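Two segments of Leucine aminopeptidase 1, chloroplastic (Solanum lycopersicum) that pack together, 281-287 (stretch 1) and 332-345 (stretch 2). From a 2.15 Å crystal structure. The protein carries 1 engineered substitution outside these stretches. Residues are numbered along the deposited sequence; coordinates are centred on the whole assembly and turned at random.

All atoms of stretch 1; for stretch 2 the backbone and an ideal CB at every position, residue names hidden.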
ATOM      1  N   HIS A 281      39.860 -14.721  -1.029  1.00 23.03           N
ATOM      2  CA  HIS A 281      40.179 -16.107  -0.693  1.00 22.31           C
ATOM      3  C   HIS A 281      41.321 -16.213   0.316  1.00 21.61           C
ATOM      4  O   HIS A 281      42.476 -15.954  -0.002  1.00 23.73           O
ATOM      5  CB  HIS A 281      40.511 -16.890  -1.965  1.00 21.86           C
ATOM      6  CG  HIS A 281      40.754 -18.346  -1.735  1.00 23.21           C
ATOM      7  ND1 HIS A 281      41.430 -19.137  -2.642  1.00 23.22           N
ATOM      8  CD2 HIS A 281      40.516 -19.133  -0.653  1.00 24.24           C
ATOM      9  CE1 HIS A 281      41.485 -20.376  -2.179  1.00 23.92           C
ATOM     10  NE2 HIS A 281      40.959 -20.398  -0.965  1.00 22.66           N
ATOM     11  N   LEU A 282      40.988 -16.536   1.552  1.00 21.10           N
ATOM     12  CA  LEU A 282      42.002 -16.825   2.569  1.00 20.86           C
ATOM     13  C   LEU A 282      42.050 -18.321   2.777  1.00 20.94           C
ATOM     14  O   LEU A 282      41.027 -19.009   2.640  1.00 21.61           O
ATOM     15  CB  LEU A 282      41.635 -16.188   3.903  1.00 19.68           C
ATOM     16  CG  LEU A 282      41.572 -14.667   3.951  1.00 20.95           C
ATOM     17  CD1 LEU A 282      40.957 -14.202   5.266  1.00 21.14           C
ATOM     18  CD2 LEU A 282      42.969 -14.098   3.829  1.00 23.21           C
ATOM     19  N   CYS A 283      43.239 -18.820   3.093  1.00 22.39           N
ATOM     20  CA  CYS A 283      43.414 -20.224   3.445  1.00 23.51           C
ATOM     21  C   CYS A 283      44.252 -20.381   4.705  1.00 23.80           C
ATOM     22  O   CYS A 283      45.382 -19.883   4.768  1.00 24.57           O
ATOM     23  CB  CYS A 283      44.091 -20.992   2.315  1.00 26.65           C
ATOM     24  SG  CYS A 283      44.145 -22.783   2.643  1.00 31.52           S
ATOM     25  N   PHE A 284      43.674 -21.034   5.706  1.00 21.69           N
ATOM     26  CA  PHE A 284      44.382 -21.363   6.924  1.00 23.79           C
ATOM     27  C   PHE A 284      44.865 -22.798   6.859  1.00 24.94           C
ATOM     28  O   PHE A 284      44.070 -23.697   6.568  1.00 23.68           O
ATOM     29  CB  PHE A 284      43.510 -21.189   8.176  1.00 24.60           C
ATOM     30  CG  PHE A 284      44.101 -21.827   9.397  1.00 24.27           C
ATOM     31  CD1 PHE A 284      45.006 -21.147  10.163  1.00 23.42           C
ATOM     32  CD2 PHE A 284      43.846 -23.164   9.692  1.00 26.60           C
ATOM     33  CE1 PHE A 284      45.636 -21.775  11.214  1.00 23.39           C
ATOM     34  CE2 PHE A 284      44.496 -23.811  10.728  1.00 24.50           C
ATOM     35  CZ  PHE A 284      45.399 -23.106  11.490  1.00 24.07           C
ATOM     36  N   LYS A 285      46.089 -23.002   7.348  1.00 26.99           N
ATOM     37  CA  LYS A 285      46.717 -24.325   7.431  1.00 31.54           C
ATOM     38  C   LYS A 285      47.993 -24.198   8.274  1.00 29.43           C
ATOM     39  O   LYS A 285      48.810 -23.342   7.940  1.00 28.60           O
ATOM     40  CB  LYS A 285      47.116 -24.641   5.977  1.00 39.43           C
ATOM     41  CG  LYS A 285      47.705 -25.986   5.631  1.00 52.71           C
ATOM     42  CD  LYS A 285      47.637 -26.247   4.130  1.00 66.84           C
ATOM     43  CE  LYS A 285      48.324 -25.214   3.233  1.00 75.73           C
ATOM     44  NZ  LYS A 285      47.386 -24.343   2.451  1.00 72.35           N
ATOM     45  N   THR A 286      48.218 -25.020   9.302  1.00 31.33           N
ATOM     46  CA  THR A 286      49.568 -25.097   9.903  1.00 33.98           C
ATOM     47  C   THR A 286      50.538 -25.833   8.957  1.00 34.53           C
ATOM     48  O   THR A 286      50.106 -26.654   8.148  1.00 30.84           O
ATOM     49  CB  THR A 286      49.609 -25.813  11.261  1.00 32.41           C
ATOM     50  OG1 THR A 286      49.013 -27.104  11.120  1.00 32.85           O
ATOM     51  CG2 THR A 286      48.871 -25.024  12.322  1.00 35.25           C
ATOM     52  N   PRO A 287      51.824 -25.437   8.948  1.00 36.65           N
ATOM     53  CA  PRO A 287      52.777 -25.979   7.963  1.00 42.38           C
ATOM     54  C   PRO A 287      53.086 -27.482   8.124  1.00 43.05           C
ATOM     55  O   PRO A 287      53.635 -28.116   7.228  1.00 45.79           O
ATOM     56  CB  PRO A 287      54.059 -25.188   8.227  1.00 46.55           C
ATOM     57  CG  PRO A 287      53.649 -24.002   9.019  1.00 46.05           C
ATOM     58  CD  PRO A 287      52.399 -24.363   9.775  1.00 43.00           C
ATOM     59  N   UNK A 332      32.649 -14.781   8.733  1.00 17.62           N
ATOM     60  CA  UNK A 332      33.722 -15.556   8.119  1.00 18.33           C
ATOM     61  C   UNK A 332      35.106 -14.965   8.402  1.00 19.66           C
ATOM     62  O   UNK A 332      36.045 -15.676   8.770  1.00 20.18           O
ATOM     63  CB  UNK A 332      33.497 -15.644   6.608  1.00 18.33           C
ATOM     64  N   UNK A 333      35.257 -13.663   8.207  1.00 19.70           N
ATOM     65  CA  UNK A 333      36.561 -13.029   8.471  1.00 20.60           C
ATOM     66  C   UNK A 333      36.908 -13.021   9.955  1.00 20.25           C
ATOM     67  O   UNK A 333      38.053 -13.235  10.340  1.00 19.07           O
ATOM     68  CB  UNK A 333      36.567 -11.594   7.939  1.00 20.60           C
ATOM     69  N   UNK A 334      35.887 -12.859  10.792  1.00 19.56           N
ATOM     70  CA  UNK A 334      36.049 -13.009  12.235  1.00 19.46           C
ATOM     71  C   UNK A 334      36.546 -14.381  12.638  1.00 18.59           C
ATOM     72  O   UNK A 334      37.461 -14.520  13.446  1.00 17.40           O
ATOM     73  CB  UNK A 334      34.721 -12.725  12.940  1.00 19.46           C
ATOM     74  N   UNK A 335      36.032 -15.400  11.972  1.00 19.45           N
ATOM     75  CA  UNK A 335      36.500 -16.747  12.234  1.00 19.93           C
ATOM     76  C   UNK A 335      37.974 -16.893  11.854  1.00 20.23           C
ATOM     77  O   UNK A 335      38.724 -17.585  12.541  1.00 19.29           O
ATOM     78  CB  UNK A 335      35.648 -17.763  11.471  1.00 19.93           C
ATOM     79  N   UNK A 336      38.375 -16.283  10.742  1.00 19.11           N
ATOM     80  CA  UNK A 336      39.756 -16.368  10.291  1.00 18.45           C
ATOM     81  C   UNK A 336      40.690 -15.736  11.304  1.00 19.36           C
ATOM     82  O   UNK A 336      41.755 -16.265  11.582  1.00 18.01           O
ATOM     83  CB  UNK A 336      39.920 -15.695   8.927  1.00 18.45           C
ATOM     84  N   UNK A 337      40.301 -14.561  11.780  1.00 20.96           N
ATOM     85  CA  UNK A 337      41.031 -13.861  12.809  1.00 22.71           C
ATOM     86  C   UNK A 337      41.226 -14.707  14.066  1.00 24.60           C
ATOM     87  O   UNK A 337      42.334 -14.817  14.601  1.00 24.63           O
ATOM     88  CB  UNK A 337      40.305 -12.561  13.161  1.00 22.71           C
ATOM     89  N   UNK A 338      40.159 -15.352  14.518  1.00 24.28           N
ATOM     90  CA  UNK A 338      40.265 -16.255  15.645  1.00 22.41           C
ATOM     91  C   UNK A 338      41.220 -17.426  15.350  1.00 21.91           C
ATOM     92  O   UNK A 338      42.096 -17.751  16.154  1.00 20.03           O
ATOM     93  CB  UNK A 338      38.878 -16.783  16.016  1.00 22.41           C
ATOM     94  N   UNK A 339      41.012 -18.083  14.217  1.00 21.00           N
ATOM     95  CA  UNK A 339      41.726 -19.302  13.920  1.00 20.82           C
ATOM     96  C   UNK A 339      43.195 -19.017  13.676  1.00 22.14           C
ATOM     97  O   UNK A 339      44.061 -19.840  13.949  1.00 23.03           O
ATOM     98  CB  UNK A 339      41.108 -20.003  12.709  1.00 20.82           C
ATOM     99  N   UNK A 340      43.496 -17.827  13.188  1.00 22.15           N
ATOM    100  CA  UNK A 340      44.885 -17.452  13.004  1.00 23.42           C
ATOM    101  C   UNK A 340      45.673 -17.489  14.303  1.00 24.22           C
ATOM    102  O   UNK A 340      46.824 -17.949  14.297  1.00 24.26           O
ATOM    103  CB  UNK A 340      44.970 -16.055  12.387  1.00 23.42           C
ATOM    104  N   UNK A 341      45.033 -17.086  15.407  1.00 21.73           N
ATOM    105  CA  UNK A 341      45.624 -17.172  16.723  1.00 22.88           C
ATOM    106  C   UNK A 341      45.603 -18.592  17.265  1.00 24.22           C
ATOM    107  O   UNK A 341      46.522 -19.006  17.959  1.00 24.12           O
ATOM    108  CB  UNK A 341      44.895 -16.232  17.686  1.00 22.88           C
ATOM    109  N   UNK A 342      44.461 -19.265  17.148  1.00 26.04           N
ATOM    110  CA  UNK A 342      44.269 -20.556  17.800  1.00 24.98           C
ATOM    111  C   UNK A 342      45.110 -21.649  17.145  1.00 28.29           C
ATOM    112  O   UNK A 342      45.617 -22.549  17.827  1.00 27.54           O
ATOM    113  CB  UNK A 342      42.790 -20.947  17.769  1.00 24.98           C
ATOM    114  N   UNK A 343      45.335 -21.521  15.841  1.00 29.07           N
ATOM    115  CA  UNK A 343      46.248 -22.417  15.092  1.00 30.19           C
ATOM    116  C   UNK A 343      45.928 -23.884  15.242  1.00 26.19           C
ATOM    117  O   UNK A 343      46.813 -24.672  15.505  1.00 29.09           O
ATOM    118  CB  UNK A 343      47.692 -22.187  15.543  1.00 30.19           C
ATOM    119  N   UNK A 344      44.709 -24.295  14.901  1.00 26.86           N
ATOM    120  CA  UNK A 344      44.452 -25.729  14.972  1.00 26.82           C
ATOM    121  C   UNK A 344      45.207 -26.525  13.915  1.00 28.04           C
ATOM    122  O   UNK A 344      45.340 -26.104  12.769  1.00 28.25           O
ATOM    123  CB  UNK A 344      42.951 -25.991  14.831  1.00 26.82           C
ATOM    124  N   UNK A 345      45.637 -27.724  14.281  1.00 29.86           N
ATOM    125  CA  UNK A 345      46.212 -28.662  13.327  1.00 35.98           C
ATOM    126  C   UNK A 345      45.071 -29.522  12.801  1.00 32.76           C
ATOM    127  O   UNK A 345      43.930 -29.428  13.269  1.00 30.42           O
ATOM    128  CB  UNK A 345      47.313 -29.514  13.962  1.00 35.98           C
TER

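Stretch 1 runs as a strand whose alternate side chains, Leu-282 and Phe-284, point toward stretch 2, followed by Thr-286. Stretch 2 is helical through position 342, and its axis passes 9.8 Å from that of the strand at 28°, so successive parts of stretch 2 meet alternate strand residues, Leu-282 and then Phe-284.

Position 332 has no atom of stretch 1 within 5.5 Å of its ideal CB, so no preference is set; it is Val-332. At 333 the CB points sideways and is again out of reach, but a long apolar side chain could extend to Leu-282, so leucine, isoleucine or methionine would suit. It is Leu-333, with chi1 m and chi2 t, whose end comes nearer the strand and places CD2 3.8 Å from Leu-282 CD1.

Stretch 1 sets no preference at 334 and 335, which are out of reach; they are Gly-334 and Ala-335. Position 336 differs, because its CB points toward the strand and the ideal CB already lies 4.1 Å from Leu-282 CD1. That contact favours a small apolar residue. Ala-336 fills the place with a single methyl, so that the leucine touches two positions about one helical turn apart.

Nothing of stretch 1 constrains 337 or 338, which are Lys-337 and Ala-338. At 339 the CB points toward stretch 1, its ideal position 4.8 Å from Phe-284 CD1, so an apolar side chain, such as alanine, leucine or methionine, is plausible if it can run past the ring. The deposited Leu-339 has chi1 m and chi2 t; its nearest contact is made by the backbone, with O 3.7 Å from Phe-284 CE1.

At 340 the CA lies 7.2 Å from Phe-284 CA, while the ideal CB points away; helical angles admit many residues, and Gly-340 is found. Position 341 also points away, which makes a polar residue reasonable: Glu-341. At 342 the CB points sideways without contact; Ile-342 leads its end away.

At 343 the chain leaves helical geometry with phi/psi of 54/57. Positive phi is easiest for glycine, with asparagine next, yet other residues tolerate it. CA-to-CB points sideways, the ideal CB 4.5 Å from Thr-286 CG2 and 4.7 Å from Phe-284 CZ, so a side chain with an aliphatic start would suit. Arg-343 brings its CA 3.8 Å from Phe-284 CZ.

Position 344, at -69/145, has angles compatible with proline and lies beside the phenyl ring, where an apolar group is welcome. Pro-344 supplies one: CD is 3.6 Å from Phe-284 CZ. Pro-344 O approaches the ring edge, near the ring plane, 3.2 Å from Phe-284 CE2, and also accepts a 2.7 Å hydrogen bond from water 1, which in turn accepts one from Thr-286 N at 3.1 Å.

At 345 the ideal CB is 4.1 Å from Thr-286 OG1, so a small or polar residue would suit. Ser-345 keeps its CA 3.9 Å from Thr-286 OG1.

Stretch 2, residues 332-345: VLGAAKALGEIRPS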
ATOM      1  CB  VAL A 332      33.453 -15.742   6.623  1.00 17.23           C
ATOM      2  CG1 VAL A 332      34.653 -16.278   5.878  1.00 17.82           C
ATOM      3  CG2 VAL A 332      32.261 -16.691   6.440  1.00 18.71           C
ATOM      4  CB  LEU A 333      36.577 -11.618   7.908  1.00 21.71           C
ATOM      5  CG  LEU A 333      36.493 -11.593   6.376  1.00 26.43           C
ATOM      6  CD1 LEU A 333      36.452 -10.161   5.899  1.00 32.24           C
ATOM      7  CD2 LEU A 333      37.656 -12.278   5.689  1.00 28.55           C
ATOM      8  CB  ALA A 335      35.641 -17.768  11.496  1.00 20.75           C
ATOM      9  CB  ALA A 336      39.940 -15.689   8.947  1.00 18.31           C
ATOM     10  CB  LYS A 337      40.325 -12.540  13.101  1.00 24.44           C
ATOM     11  CG  LYS A 337      40.855 -11.761  14.293  1.00 27.16           C
ATOM     12  CD  LYS A 337      42.189 -11.139  14.001  1.00 28.29           C
ATOM     13  CE  LYS A 337      42.599 -10.216  15.143  1.00 27.74           C
ATOM     14  NZ  LYS A 337      44.053  -9.882  14.980  1.00 30.74           N
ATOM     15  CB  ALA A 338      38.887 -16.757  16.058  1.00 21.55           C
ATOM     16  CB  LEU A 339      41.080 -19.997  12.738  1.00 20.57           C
ATOM     17  CG  LEU A 339      39.705 -20.599  13.091  1.00 23.19           C
ATOM     18  CD1 LEU A 339      38.974 -21.034  11.829  1.00 24.16           C
ATOM     19  CD2 LEU A 339      39.836 -21.791  14.035  1.00 22.99           C
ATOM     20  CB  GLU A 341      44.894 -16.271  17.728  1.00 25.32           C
ATOM     21  CG  GLU A 341      44.994 -14.790  17.425  1.00 31.39           C
ATOM     22  CD  GLU A 341      46.231 -14.145  18.024  1.00 33.54           C
ATOM     23  OE1 GLU A 341      47.139 -14.869  18.482  1.00 34.09           O
ATOM     24  OE2 GLU A 341      46.370 -12.926  17.832  1.00 34.79           O
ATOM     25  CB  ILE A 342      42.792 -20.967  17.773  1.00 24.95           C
ATOM     26  CG1 ILE A 342      41.952 -20.000  18.625  1.00 22.52           C
ATOM     27  CG2 ILE A 342      42.636 -22.397  18.271  1.00 28.19           C
ATOM     28  CD1 ILE A 342      40.470 -20.051  18.324  1.00 23.59           C
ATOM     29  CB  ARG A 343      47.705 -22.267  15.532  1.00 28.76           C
ATOM     30  CG  ARG A 343      48.293 -20.905  15.278  1.00 33.49           C
ATOM     31  CD  ARG A 343      49.669 -20.837  15.925  1.00 43.23           C
ATOM     32  NE  ARG A 343      50.676 -21.560  15.139  1.00 39.64           N
ATOM     33  CZ  ARG A 343      51.458 -21.007  14.213  1.00 36.22           C
ATOM     34  NH1 ARG A 343      51.317 -19.727  13.875  1.00 35.20           N
ATOM     35  NH2 ARG A 343      52.269 -21.781  13.493  1.00 36.96           N
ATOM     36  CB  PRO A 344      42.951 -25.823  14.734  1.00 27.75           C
ATOM     37  CG  PRO A 344      42.619 -24.585  13.962  1.00 28.97           C
ATOM     38  CD  PRO A 344      43.528 -23.520  14.499  1.00 26.06           C
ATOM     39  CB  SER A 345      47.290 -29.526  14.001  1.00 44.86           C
ATOM     40  OG  SER A 345      46.706 -30.281  15.055  1.00 47.34           O
TER
HETATM   41  O   HOH W   1      46.157 -27.075  10.339  1.00 25.55           O
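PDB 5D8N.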